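Local coordinates for sugar phosphate isomerase/epimerase (Parabacteroides distasonis, PDB 3OBE), which probably acts as an isomerase or epimerase of the xylose isomerase-like TIM-barrel family, its own substrate not being established, at residues Asn43-Ala48 with Glu289-Ser294; Leu53-Tyr58 with Gly63-Tyr68; Glu107-Phe112 with Val148-Asn153; Lys241-Lys246 with Pro260-Lys265. All blocks are in the same frame, centred on the assembly; numbering follows the deposited sequence. Where two conformers were deposited one is given.

Contact 1 (Asn43-Ala48 with Glu289-Ser294); sequences NRLAKA and EGVEKS
Ala-48 and Glu-292 have the closest CA pair across the segments, 5.9 Å apart, on two helices whose axes run 24° apart in the same sense and come within 9.9 Å. They belong to the outer helical layer of the TIM barrel, where helix 38-48 lies beside helix 287-300 and so joins the first helices of the barrel to its last. Arg-44 reaches across with its chain extended from CG to NE and forms a two-pronged, side-on salt bridge: NE donates to Glu-292 OE2 at 2.8 Å and NH2 to Glu-292 OE1 at 3.0 Å. Both oxygens lie near the guanidinium plane, yet the nitrogens come from above the carboxylate, the two planes being 61° apart. A glutamine in place of Glu-292 would probably leave the guanidinium without its countercharge. Beneath, towards the barrel, Leu-45 CD2 meets Val-291 CG1 at 3.7 Å, with Leu-25 and Phe-288 close by. A water donates to both Arg-44 O and Glu-292 OE2, the latter at 2.7 Å.

Contact 2 (Leu53-Tyr58 with Gly63-Tyr68); sequences LEIFGY and GKFGDY. With EOH (ethanol), chain G.
Ile-55 sets CG1 between its backbone N and carbonyl carbon (chi1 63°), which carries CD1 over one face of the Phe-65 ring in a CH-pi contact, 4.1 Å from CD1 to the ring centroid. Tyr-58 turns CG anti to its own N (chi1 174°) and lays its ring obliquely against the same phenylalanine, Tyr-58 CB standing 3.7 Å from Phe-65 CE2, while the edge of the tyrosine ring faces Phe-65 CZ. Between these side chains the backbones form a single bridge at Tyr-58 and Phe-65. Gly-66 N donates to Gly-57 O at 3.2 Å, coming from above the carbonyl plane, and Phe-65 CA adds a CA-H...O contact to the same oxygen. Gly-57, at positive phi, lies close against Gly-66, its CA making a CA-H...O contact to Gly-66 O. Farther along, Phe-56 and Tyr-68 meet obliquely, their planes at 52°, and a water links Gly-57 N to Tyr-68 OH. An ethanol, probably from the crystallisation liquor, rests C1 over the centre of the Phe-56 ring, makes a weak hydrogen bond to Phe-56 O and is also hydrogen-bonded to Tyr-81 OH. This loop closes over the C-terminal end of barrel strand 52-55: His-123 of helix 109-126 meets the rings of Tyr-58 and Phe-65, Leu-126 touches Ile-55 and Phe-65, and helix 78-87 contributes Tyr-81 beside Ile-55.

Contact 3 (Glu107-Phe112 with Val148-Asn153); sequences ENMPKF and VSEIFN
On the helical turn that carries Met-109 and Phe-112 to Ile-151, Lys-111 NZ donates to Asn-108 OD1 at 2.9 Å, from above the amide carbonyl plane. No hydrogen bond crosses between the segments. Glu-150 OE1 lies 3.8 Å from the selenium of Met-109, a selenomethionine, in van der Waals contact in the conformer given. The rest is apolar and gathers round Ile-151. Its CG1 meets Met-109 CG at 3.8 Å, and CD1, at the end of that branch, reaches the Phe-112 ring at CD2 and CE2. CG2, anti to the backbone N (chi1 -71° for CG1), comes to Phe-112 CG at 3.8 Å and makes an off-centre CH-pi contact. An alanine at Ile-151 would probably open a gap between the helices and take from the Phe-112 ring its aliphatic contact with helix 142-160. Tyr-104 and Leu-101 pack on Phe-112 as well. Side-by-side packing of this kind, the start of helix 109-126 against helix 142-160, is that of consecutive outer helices in a TIM barrel.

Contact 4 (Lys241-Lys246 with Pro260-Lys265); sequences KLLHIK and PNIFKK
Ile-245 and Phe-263 point at each other from opposite directions, the isoleucine rising from the strand and the phenylalanine reaching in from the helix. Ile-245 CD1 meets the far end of the ring, 3.9 Å from Phe-263 CZ and 4.0 Å from Phe-263 CE2, at an oblique approach. Its CG1 also lies close to CZ, so the whole longer branch runs up to the ring. One residue earlier on the helix, Ile-262 turns CG2 anti to its backbone N (CG1 at chi1 -71°), directing that methyl at the strand, where it touches Leu-243 CD1 at 3.8 Å and more loosely Ile-245 CD1 at 4.3 Å. Leu-243 and Ile-245, alternate residues of the strand, thus share one side, and the methyl of Ile-262 bears on both. The strand and helix are the first two elements of a right-handed beta-alpha-beta crossover of the TIM barrel, strand 240-245, helix 259-269, strand 273-276, and their short axes run 167° apart at 11.3 Å, nearly antiparallel. The contact is wholly apolar and buried. Tyr-274 of the next strand touches Leu-243 and Ile-245 and presents its ring edge-to-face with Phe-263, while Val-230 of helix 229-235 packs on Ile-262. On the other side of the strand His-244 turns into the barrel, beside Glu-216 and Asp-218 of strand 213-218.

In the fold
All four contacts belong to one TIM barrel, and contact 1 encloses the others along the chain: contact 2 comes next, then contacts 3 and 4. Contact 1 brings an early and a late helix side by side, as barrel closure requires, and touches contact 2 through Leu-45 and Leu-53. Contacts 2 and 4 start on strands of the same parallel sheet, centres 25 Å apart, yet Glu-54 OE1 and His-244 NE2 meet inside the barrel at 2.6 Å, probably a hydrogen bond, near the C-terminal strand ends where enzymes of this fold usually have their active site. Contact 3, on outer helices, lies about 38 Å from contact 1, centre to centre, on the opposite side of the chain's centre.

Contact 1 (Asn43-Ala48 with Glu289-Ser294)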
loop_
_atom_site.group_PDB
_atom_site.type_symbol
_atom_site.label_atom_id
_atom_site.label_comp_id
_atom_site.label_asym_id
_atom_site.label_seq_id
_atom_site.Cartn_x
_atom_site.Cartn_y
_atom_site.Cartn_z
ATOM N N ASN A 43 -21.160 -1.772 -0.208
ATOM C CA ASN A 43 -22.077 -0.725 -0.620
ATOM C C ASN A 43 -21.835 0.560 0.167
ATOM O O ASN A 43 -21.827 1.670 -0.370
ATOM C CB ASN A 43 -23.519 -1.205 -0.428
ATOM C CG ASN A 43 -24.517 -0.234 -0.976
ATOM O OD1 ASN A 43 -24.617 -0.053 -2.187
ATOM N ND2 ASN A 43 -25.275 0.399 -0.093
ATOM N N ARG A 44 -21.631 0.403 1.461
ATOM C CA ARG A 44 -21.291 1.540 2.315
ATOM C C ARG A 44 -20.026 2.280 1.843
ATOM O O ARG A 44 -19.974 3.533 1.801
ATOM C CB ARG A 44 -21.090 1.006 3.735
ATOM C CG ARG A 44 -21.438 1.983 4.764
ATOM C CD ARG A 44 -21.681 1.341 6.146
ATOM N NE ARG A 44 -21.363 2.340 7.141
ATOM C CZ ARG A 44 -21.286 2.101 8.447
ATOM N NH1 ARG A 44 -21.490 0.881 8.924
ATOM N NH2 ARG A 44 -21.017 3.097 9.272
ATOM N N LEU A 45 -18.995 1.505 1.523
ATOM C CA LEU A 45 -17.753 2.089 1.027
ATOM C C LEU A 45 -18.002 2.858 -0.290
ATOM O O LEU A 45 -17.522 4.000 -0.461
ATOM C CB LEU A 45 -16.722 1.025 0.860
ATOM C CG LEU A 45 -16.255 0.362 2.155
ATOM C CD1 LEU A 45 -15.215 -0.684 1.827
ATOM C CD2 LEU A 45 -15.639 1.445 3.125
ATOM N N ALA A 46 -18.762 2.236 -1.190
ATOM C CA ALA A 46 -19.121 2.893 -2.459
ATOM C C ALA A 46 -19.895 4.170 -2.218
ATOM O O ALA A 46 -19.586 5.205 -2.826
ATOM C CB ALA A 46 -19.873 1.920 -3.441
ATOM N N LYS A 47 -20.854 4.131 -1.296
ATOM C CA LYS A 47 -21.646 5.333 -0.955
ATOM C C LYS A 47 -20.764 6.477 -0.396
ATOM O O LYS A 47 -20.982 7.672 -0.642
ATOM C CB LYS A 47 -22.769 4.956 0.024
ATOM N N ALA A 48 -19.716 6.121 0.329
ATOM C CA ALA A 48 -18.783 7.138 0.870
ATOM C C ALA A 48 -17.829 7.724 -0.155
ATOM O O ALA A 48 -17.152 8.731 0.114
ATOM C CB ALA A 48 -17.970 6.565 2.028
ATOM N N GLU A 289 -16.868 4.242 10.830
ATOM C CA GLU A 289 -16.972 5.681 11.057
ATOM C C GLU A 289 -15.748 6.422 10.618
ATOM O O GLU A 289 -15.835 7.414 9.908
ATOM C CB GLU A 289 -17.290 5.996 12.513
ATOM C CG GLU A 289 -17.428 7.528 12.705
ATOM C CD GLU A 289 -17.642 7.971 14.117
ATOM O OE1 GLU A 289 -17.803 7.109 15.008
ATOM O OE2 GLU A 289 -17.581 9.228 14.318
ATOM N N GLY A 290 -14.590 5.932 11.026
ATOM C CA GLY A 290 -13.309 6.596 10.699
ATOM C C GLY A 290 -13.036 6.577 9.212
ATOM O O GLY A 290 -12.619 7.582 8.638
ATOM N N VAL A 291 -13.422 5.475 8.583
ATOM C CA VAL A 291 -13.250 5.314 7.140
ATOM C C VAL A 291 -14.204 6.244 6.373
ATOM O O VAL A 291 -13.823 6.879 5.406
ATOM C CB VAL A 291 -13.425 3.812 6.770
ATOM C CG1 VAL A 291 -13.733 3.653 5.337
ATOM C CG2 VAL A 291 -12.146 3.031 7.235
ATOM N N GLU A 292 -15.431 6.356 6.847
ATOM C CA GLU A 292 -16.420 7.248 6.223
ATOM C C GLU A 292 -16.051 8.729 6.378
ATOM O O GLU A 292 -16.138 9.484 5.409
ATOM C CB GLU A 292 -17.779 6.964 6.819
ATOM C CG GLU A 292 -18.338 5.664 6.306
ATOM C CD GLU A 292 -19.684 5.320 6.869
ATOM O OE1 GLU A 292 -19.943 5.597 8.078
ATOM O OE2 GLU A 292 -20.502 4.772 6.092
ATOM N N LYS A 293 -15.633 9.116 7.567
ATOM C CA LYS A 293 -15.229 10.484 7.857
ATOM C C LYS A 293 -13.948 10.867 7.110
ATOM O O LYS A 293 -13.810 12.013 6.664
ATOM C CB LYS A 293 -15.095 10.727 9.356
ATOM C CG LYS A 293 -16.513 10.877 9.976
ATOM C CD LYS A 293 -16.520 11.182 11.412
ATOM C CE LYS A 293 -17.948 11.638 11.763
ATOM N NZ LYS A 293 -18.363 11.228 13.051
ATOM N N SER A 294 -13.052 9.911 6.918
ATOM C CA SER A 294 -11.834 10.090 6.102
ATOM C C SER A 294 -12.219 10.371 4.673
ATOM O O SER A 294 -11.723 11.340 4.037
ATOM C CB SER A 294 -10.900 8.886 6.213
ATOM O OG SER A 294 -10.465 8.721 7.557
HETATM O O HOH W 1 -21.140 5.397 3.556
#

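Contact 2 (Leu53-Tyr58 with Gly63-Tyr68)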
loop_
_atom_site.group_PDB
_atom_site.type_symbol
_atom_site.label_atom_id
_atom_site.label_comp_id
_atom_site.label_asym_id
_atom_site.label_seq_id
_atom_site.Cartn_x
_atom_site.Cartn_y
_atom_site.Cartn_z
ATOM N N LEU A 53 -10.014 -0.728 -3.877
ATOM C CA LEU A 53 -9.581 -1.457 -2.685
ATOM C C LEU A 53 -8.187 -2.000 -2.851
ATOM O O LEU A 53 -7.824 -2.511 -3.919
ATOM C CB LEU A 53 -10.528 -2.622 -2.412
ATOM C CG LEU A 53 -12.014 -2.278 -2.194
ATOM C CD1 LEU A 53 -12.856 -3.571 -1.870
ATOM C CD2 LEU A 53 -12.237 -1.209 -1.120
ATOM N N GLU A 54 -7.446 -1.953 -1.748
ATOM C CA GLU A 54 -6.208 -2.712 -1.610
ATOM C C GLU A 54 -6.454 -3.743 -0.527
ATOM O O GLU A 54 -6.870 -3.398 0.590
ATOM C CB GLU A 54 -5.022 -1.791 -1.261
ATOM C CG GLU A 54 -3.692 -2.521 -1.091
ATOM C CD GLU A 54 -2.610 -1.548 -0.719
ATOM O OE1 GLU A 54 -2.671 -1.083 0.436
ATOM O OE2 GLU A 54 -1.719 -1.253 -1.584
ATOM N N ILE A 55 -6.342 -5.015 -0.898
ATOM C CA ILE A 55 -6.720 -6.094 0.015
ATOM C C ILE A 55 -5.478 -6.670 0.733
ATOM O O ILE A 55 -4.389 -6.087 0.684
ATOM C CB ILE A 55 -7.580 -7.160 -0.719
ATOM C CG1 ILE A 55 -6.796 -7.826 -1.832
ATOM C CG2 ILE A 55 -8.917 -6.479 -1.225
ATOM C CD1 ILE A 55 -7.446 -9.082 -2.348
ATOM N N PHE A 56 -5.698 -7.773 1.428
ATOM C CA PHE A 56 -4.708 -8.433 2.235
ATOM C C PHE A 56 -5.136 -9.891 2.349
ATOM O O PHE A 56 -6.230 -10.255 1.974
ATOM C CB PHE A 56 -4.598 -7.746 3.606
ATOM C CG PHE A 56 -5.800 -7.937 4.467
ATOM C CD1 PHE A 56 -6.906 -7.138 4.327
ATOM C CD2 PHE A 56 -5.833 -8.967 5.413
ATOM C CE1 PHE A 56 -8.038 -7.327 5.145
ATOM C CE2 PHE A 56 -6.964 -9.163 6.218
ATOM C CZ PHE A 56 -8.051 -8.350 6.069
ATOM N N GLY A 57 -4.276 -10.719 2.930
ATOM C CA GLY A 57 -4.714 -12.034 3.390
ATOM C C GLY A 57 -4.361 -13.194 2.472
ATOM O O GLY A 57 -4.796 -14.319 2.693
ATOM N N TYR A 58 -3.640 -12.920 1.405
ATOM C CA TYR A 58 -3.244 -13.961 0.458
ATOM C C TYR A 58 -2.554 -15.089 1.190
ATOM O O TYR A 58 -1.711 -14.841 2.010
ATOM C CB TYR A 58 -2.259 -13.383 -0.563
ATOM C CG TYR A 58 -1.669 -14.435 -1.498
ATOM C CD1 TYR A 58 -2.421 -15.006 -2.513
ATOM C CD2 TYR A 58 -0.360 -14.892 -1.337
ATOM C CE1 TYR A 58 -1.887 -15.954 -3.351
ATOM C CE2 TYR A 58 0.192 -15.831 -2.191
ATOM C CZ TYR A 58 -0.562 -16.354 -3.191
ATOM O OH TYR A 58 -0.053 -17.313 -4.049
ATOM N N GLY A 63 -3.537 -20.341 -2.209
ATOM C CA GLY A 63 -3.833 -19.325 -3.189
ATOM C C GLY A 63 -5.120 -18.541 -2.966
ATOM O O GLY A 63 -5.534 -17.786 -3.844
ATOM N N LYS A 64 -5.726 -18.685 -1.788
ATOM C CA LYS A 64 -6.965 -17.974 -1.462
ATOM C C LYS A 64 -6.660 -16.842 -0.482
ATOM O O LYS A 64 -5.499 -16.667 -0.062
ATOM C CB LYS A 64 -8.000 -18.966 -0.911
ATOM C CG LYS A 64 -8.445 -19.929 -1.956
ATOM C CD LYS A 64 -9.638 -20.701 -1.502
ATOM C CE LYS A 64 -9.920 -21.858 -2.390
ATOM N NZ LYS A 64 -10.992 -22.694 -1.757
ATOM N N PHE A 65 -7.685 -16.047 -0.168
ATOM C CA PHE A 65 -7.544 -14.885 0.689
ATOM C C PHE A 65 -8.429 -15.101 1.892
ATOM O O PHE A 65 -9.573 -15.543 1.748
ATOM C CB PHE A 65 -7.999 -13.594 -0.050
ATOM C CG PHE A 65 -7.190 -13.302 -1.301
ATOM C CD1 PHE A 65 -7.489 -13.930 -2.503
ATOM C CD2 PHE A 65 -6.101 -12.474 -1.242
ATOM C CE1 PHE A 65 -6.726 -13.708 -3.621
ATOM C CE2 PHE A 65 -5.316 -12.227 -2.380
ATOM C CZ PHE A 65 -5.620 -12.824 -3.548
ATOM N N GLY A 66 -7.908 -14.818 3.065
ATOM C CA GLY A 66 -8.725 -14.904 4.269
ATOM C C GLY A 66 -8.200 -13.938 5.296
ATOM O O GLY A 66 -7.127 -13.400 5.151
ATOM N N ASP A 67 -8.963 -13.719 6.357
ATOM C CA ASP A 67 -8.481 -12.879 7.455
ATOM C C ASP A 67 -7.490 -13.683 8.286
ATOM O O ASP A 67 -7.107 -14.805 7.920
ATOM C CB ASP A 67 -9.653 -12.401 8.325
ATOM C CG ASP A 67 -10.313 -13.546 9.134
ATOM O OD1 ASP A 67 -9.587 -14.369 9.756
ATOM O OD2 ASP A 67 -11.562 -13.611 9.166
ATOM N N TYR A 68 -7.119 -13.131 9.435
ATOM C CA TYR A 68 -6.313 -13.867 10.410
ATOM C C TYR A 68 -7.155 -14.249 11.631
ATOM O O TYR A 68 -6.617 -14.562 12.690
ATOM C CB TYR A 68 -5.113 -13.018 10.808
ATOM C CG TYR A 68 -4.387 -12.406 9.626
ATOM C CD1 TYR A 68 -3.867 -13.211 8.600
ATOM C CD2 TYR A 68 -4.191 -11.017 9.540
ATOM C CE1 TYR A 68 -3.178 -12.633 7.496
ATOM C CE2 TYR A 68 -3.507 -10.440 8.463
ATOM C CZ TYR A 68 -3.007 -11.256 7.440
ATOM O OH TYR A 68 -2.340 -10.661 6.389
HETATM C C1 EOH G . -8.908 -10.703 3.040
HETATM C C2 EOH G . -10.145 -10.561 3.879
HETATM O O EOH G . -9.003 -10.092 1.779
HETATM O O HOH W 2 -1.534 -10.169 3.455
#

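Contact 3 (Glu107-Phe112 with Val148-Asn153)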
loop_
_atom_site.group_PDB
_atom_site.type_symbol
_atom_site.label_atom_id
_atom_site.label_comp_id
_atom_site.label_asym_id
_atom_site.label_seq_id
_atom_site.Cartn_x
_atom_site.Cartn_y
_atom_site.Cartn_z
ATOM N N GLU A 107 20.855 -17.513 -1.668
ATOM C CA GLU A 107 20.546 -18.912 -1.892
ATOM C C GLU A 107 19.047 -19.175 -2.050
ATOM O O GLU A 107 18.662 -20.157 -2.724
ATOM C CB GLU A 107 21.089 -19.752 -0.728
ATOM C CG GLU A 107 22.609 -19.866 -0.691
ATOM C CD GLU A 107 23.362 -18.562 -0.296
ATOM O OE1 GLU A 107 22.803 -17.668 0.444
ATOM O OE2 GLU A 107 24.561 -18.465 -0.741
ATOM N N ASN A 108 18.237 -18.350 -1.365
ATOM C CA ASN A 108 16.785 -18.482 -1.342
ATOM C C ASN A 108 16.102 -17.735 -2.465
ATOM O O ASN A 108 14.896 -17.760 -2.535
ATOM C CB ASN A 108 16.214 -18.032 -0.003
ATOM C CG ASN A 108 16.380 -19.082 1.082
ATOM O OD1 ASN A 108 16.644 -20.231 0.774
ATOM N ND2 ASN A 108 16.277 -18.686 2.340
HETATM N N MSE A 109 16.842 -17.073 -3.341
HETATM C CA MSE A 109 16.196 -16.252 -4.380
HETATM C C MSE A 109 15.231 -17.103 -5.258
HETATM O O MSE A 109 14.138 -16.654 -5.553
HETATM C CB MSE A 109 17.237 -15.430 -5.180
HETATM C CG MSE A 109 18.024 -14.422 -4.297
HETATM SE SE MSE A 109 18.995 -12.931 -5.185
HETATM C CE MSE A 109 20.504 -13.942 -5.939
ATOM N N PRO A 110 15.609 -18.348 -5.617
ATOM C CA PRO A 110 14.622 -19.150 -6.367
ATOM C C PRO A 110 13.322 -19.444 -5.595
ATOM O O PRO A 110 12.256 -19.521 -6.219
ATOM C CB PRO A 110 15.382 -20.439 -6.717
ATOM C CG PRO A 110 16.846 -19.972 -6.756
ATOM C CD PRO A 110 16.941 -18.977 -5.631
ATOM N N LYS A 111 13.398 -19.646 -4.279
ATOM C CA LYS A 111 12.187 -19.863 -3.476
ATOM C C LYS A 111 11.265 -18.620 -3.470
ATOM O O LYS A 111 10.030 -18.729 -3.526
ATOM C CB LYS A 111 12.539 -20.271 -2.042
ATOM C CG LYS A 111 13.246 -21.620 -1.909
ATOM C CD LYS A 111 13.544 -21.932 -0.419
ATOM C CE LYS A 111 14.668 -22.949 -0.204
ATOM N NZ LYS A 111 15.312 -22.805 1.175
ATOM N N PHE A 112 11.858 -17.431 -3.354
ATOM C CA PHE A 112 11.079 -16.219 -3.404
ATOM C C PHE A 112 10.446 -16.069 -4.780
ATOM O O PHE A 112 9.287 -15.623 -4.902
ATOM C CB PHE A 112 11.912 -14.967 -3.065
ATOM C CG PHE A 112 12.214 -14.837 -1.596
ATOM C CD1 PHE A 112 11.239 -14.428 -0.722
ATOM C CD2 PHE A 112 13.492 -15.134 -1.101
ATOM C CE1 PHE A 112 11.500 -14.322 0.655
ATOM C CE2 PHE A 112 13.766 -15.025 0.271
ATOM C CZ PHE A 112 12.772 -14.608 1.141
ATOM N N VAL A 148 18.123 -8.003 -0.210
ATOM C CA VAL A 148 16.701 -7.786 -0.222
ATOM C C VAL A 148 16.279 -7.073 -1.503
ATOM O O VAL A 148 15.299 -7.466 -2.140
ATOM C CB VAL A 148 16.187 -7.041 1.072
ATOM C CG1 VAL A 148 14.728 -6.557 0.879
ATOM C CG2 VAL A 148 16.273 -7.971 2.262
ATOM N N SER A 149 17.018 -6.041 -1.894
ATOM C CA SER A 149 16.677 -5.321 -3.120
ATOM C C SER A 149 16.722 -6.236 -4.351
ATOM O O SER A 149 15.885 -6.093 -5.248
ATOM C CB SER A 149 17.573 -4.110 -3.339
ATOM O OG SER A 149 17.464 -3.223 -2.247
ATOM N N GLU A 150 17.691 -7.151 -4.400
ATOM C CA GLU A 150 17.812 -8.081 -5.516
ATOM C C GLU A 150 16.607 -9.001 -5.608
ATOM O O GLU A 150 16.125 -9.282 -6.695
ATOM C CB GLU A 150 19.065 -8.924 -5.398
ATOM C CG GLU A 150 20.313 -8.099 -5.554
ATOM C CD GLU A 150 21.584 -8.856 -5.372
ATOM O OE1 GLU A 150 21.573 -10.112 -5.408
ATOM O OE2 GLU A 150 22.633 -8.142 -5.242
ATOM N N ILE A 151 16.119 -9.454 -4.462
ATOM C CA ILE A 151 14.918 -10.282 -4.367
ATOM C C ILE A 151 13.663 -9.485 -4.799
ATOM O O ILE A 151 12.825 -9.993 -5.535
ATOM C CB ILE A 151 14.739 -10.803 -2.934
ATOM C CG1 ILE A 151 15.829 -11.861 -2.655
ATOM C CG2 ILE A 151 13.320 -11.357 -2.766
ATOM C CD1 ILE A 151 16.069 -12.259 -1.168
ATOM N N PHE A 152 13.566 -8.244 -4.368
ATOM C CA PHE A 152 12.483 -7.329 -4.821
ATOM C C PHE A 152 12.493 -7.114 -6.332
ATOM O O PHE A 152 11.455 -7.175 -6.947
ATOM C CB PHE A 152 12.566 -5.992 -4.095
ATOM C CG PHE A 152 12.201 -6.030 -2.617
ATOM C CD1 PHE A 152 11.687 -7.148 -1.992
ATOM C CD2 PHE A 152 12.360 -4.882 -1.884
ATOM C CE1 PHE A 152 11.315 -7.087 -0.656
ATOM C CE2 PHE A 152 11.980 -4.801 -0.583
ATOM C CZ PHE A 152 11.474 -5.914 0.038
ATOM N N ASN A 153 13.678 -6.880 -6.924
ATOM C CA ASN A 153 13.831 -6.806 -8.375
ATOM C C ASN A 153 13.277 -8.043 -9.080
ATOM O O ASN A 153 12.500 -7.925 -10.015
ATOM C CB ASN A 153 15.267 -6.575 -8.765
ATOM C CG ASN A 153 15.685 -5.131 -8.675
ATOM O OD1 ASN A 153 14.880 -4.221 -8.698
ATOM N ND2 ASN A 153 17.003 -4.919 -8.594
#

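Contact 4 (Lys241-Lys246 with Pro260-Lys265)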
loop_
_atom_site.group_PDB
_atom_site.type_symbol
_atom_site.label_atom_id
_atom_site.label_comp_id
_atom_site.label_asym_id
_atom_site.label_seq_id
_atom_site.Cartn_x
_atom_site.Cartn_y
_atom_site.Cartn_z
ATOM N N LYS A 241 4.952 5.525 -6.640
ATOM C CA LYS A 241 3.833 5.473 -7.570
ATOM C C LYS A 241 2.467 5.367 -6.861
ATOM O O LYS A 241 1.438 5.659 -7.476
ATOM C CB LYS A 241 3.991 4.310 -8.584
ATOM C CG LYS A 241 5.160 4.507 -9.582
ATOM C CD LYS A 241 5.141 3.456 -10.696
ATOM C CE LYS A 241 6.273 3.623 -11.713
ATOM N NZ LYS A 241 6.382 2.451 -12.615
ATOM N N LEU A 242 2.481 4.949 -5.604
ATOM C CA LEU A 242 1.299 4.910 -4.743
ATOM C C LEU A 242 1.623 5.620 -3.435
ATOM O O LEU A 242 2.784 5.675 -2.977
ATOM C CB LEU A 242 0.879 3.464 -4.435
ATOM C CG LEU A 242 0.500 2.538 -5.564
ATOM C CD1 LEU A 242 0.340 1.103 -5.037
ATOM C CD2 LEU A 242 -0.749 3.037 -6.279
ATOM N N LEU A 243 0.585 6.128 -2.769
ATOM C CA LEU A 243 0.697 6.491 -1.380
ATOM C C LEU A 243 -0.234 5.629 -0.550
ATOM O O LEU A 243 -1.316 5.219 -1.025
ATOM C CB LEU A 243 0.291 7.936 -1.121
ATOM C CG LEU A 243 1.000 9.037 -1.940
ATOM C CD1 LEU A 243 0.431 10.464 -1.660
ATOM C CD2 LEU A 243 2.524 8.959 -1.733
ATOM N N HIS A 244 0.152 5.454 0.711
ATOM C CA HIS A 244 -0.822 5.218 1.766
ATOM C C HIS A 244 -1.113 6.539 2.448
ATOM O O HIS A 244 -0.175 7.274 2.828
ATOM C CB HIS A 244 -0.346 4.208 2.784
ATOM C CG HIS A 244 -0.919 2.853 2.555
ATOM N ND1 HIS A 244 -1.223 1.977 3.572
ATOM C CD2 HIS A 244 -1.217 2.209 1.401
ATOM C CE1 HIS A 244 -1.701 0.856 3.066
ATOM N NE2 HIS A 244 -1.690 0.952 1.746
ATOM N N ILE A 245 -2.403 6.846 2.561
ATOM C CA ILE A 245 -2.884 8.035 3.237
ATOM C C ILE A 245 -3.413 7.586 4.590
ATOM O O ILE A 245 -4.412 6.838 4.683
ATOM C CB ILE A 245 -3.958 8.792 2.395
ATOM C CG1 ILE A 245 -3.316 9.349 1.106
ATOM C CG2 ILE A 245 -4.678 9.887 3.220
ATOM C CD1 ILE A 245 -2.243 10.479 1.374
ATOM N N LYS A 246 -2.682 8.000 5.623
ATOM C CA LYS A 246 -2.889 7.592 6.988
ATOM C C LYS A 246 -2.633 8.793 7.896
ATOM O O LYS A 246 -1.854 9.693 7.555
ATOM C CB LYS A 246 -1.974 6.413 7.366
ATOM C CG LYS A 246 -2.276 5.915 8.814
ATOM C CD LYS A 246 -1.495 4.742 9.208
ATOM C CE LYS A 246 -1.857 4.315 10.608
ATOM N NZ LYS A 246 -1.882 5.434 11.615
ATOM N N PRO A 260 -2.520 19.022 2.253
ATOM C CA PRO A 260 -2.485 19.888 1.057
ATOM C C PRO A 260 -1.145 19.805 0.346
ATOM O O PRO A 260 -1.093 19.666 -0.860
ATOM C CB PRO A 260 -2.771 21.261 1.630
ATOM C CG PRO A 260 -3.716 20.994 2.738
ATOM C CD PRO A 260 -3.139 19.737 3.390
ATOM N N ASN A 261 -0.043 19.801 1.099
ATOM C CA ASN A 261 1.274 19.676 0.462
ATOM C C ASN A 261 1.608 18.310 -0.073
ATOM O O ASN A 261 2.276 18.212 -1.094
ATOM C CB ASN A 261 2.379 20.126 1.392
ATOM C CG ASN A 261 2.429 21.627 1.561
ATOM O OD1 ASN A 261 1.834 22.434 0.803
ATOM N ND2 ASN A 261 3.164 22.042 2.580
ATOM N N ILE A 262 1.192 17.257 0.639
ATOM C CA ILE A 262 1.396 15.881 0.194
ATOM C C ILE A 262 0.696 15.631 -1.133
ATOM O O ILE A 262 1.316 15.124 -2.086
ATOM C CB ILE A 262 0.960 14.885 1.275
ATOM C CG1 ILE A 262 1.956 14.930 2.442
ATOM C CG2 ILE A 262 0.788 13.467 0.722
ATOM C CD1 ILE A 262 1.456 14.292 3.715
ATOM N N PHE A 263 -0.555 16.057 -1.217
ATOM C CA PHE A 263 -1.312 15.895 -2.460
ATOM C C PHE A 263 -0.791 16.773 -3.590
ATOM O O PHE A 263 -0.647 16.294 -4.697
ATOM C CB PHE A 263 -2.797 16.118 -2.205
ATOM C CG PHE A 263 -3.487 14.892 -1.711
ATOM C CD1 PHE A 263 -3.879 13.879 -2.567
ATOM C CD2 PHE A 263 -3.713 14.731 -0.356
ATOM C CE1 PHE A 263 -4.457 12.746 -2.065
ATOM C CE2 PHE A 263 -4.293 13.637 0.109
ATOM C CZ PHE A 263 -4.667 12.632 -0.725
ATOM N N LYS A 264 -0.420 18.015 -3.307
ATOM C CA LYS A 264 0.210 18.862 -4.315
ATOM C C LYS A 264 1.445 18.184 -4.912
ATOM O O LYS A 264 1.573 18.125 -6.134
ATOM C CB LYS A 264 0.571 20.234 -3.711
ATOM C CG LYS A 264 1.206 21.208 -4.672
ATOM C CD LYS A 264 1.662 22.495 -3.896
ATOM N N LYS A 265 2.316 17.625 -4.065
ATOM C CA LYS A 265 3.520 16.993 -4.568
ATOM C C LYS A 265 3.176 15.692 -5.310
ATOM O O LYS A 265 3.806 15.366 -6.320
ATOM C CB LYS A 265 4.486 16.666 -3.435
ATOM C CG LYS A 265 5.852 16.162 -3.934
ATOM C CD LYS A 265 6.574 17.136 -4.879
ATOM C CE LYS A 265 7.010 18.418 -4.164
ATOM N NZ LYS A 265 7.736 19.372 -5.010
#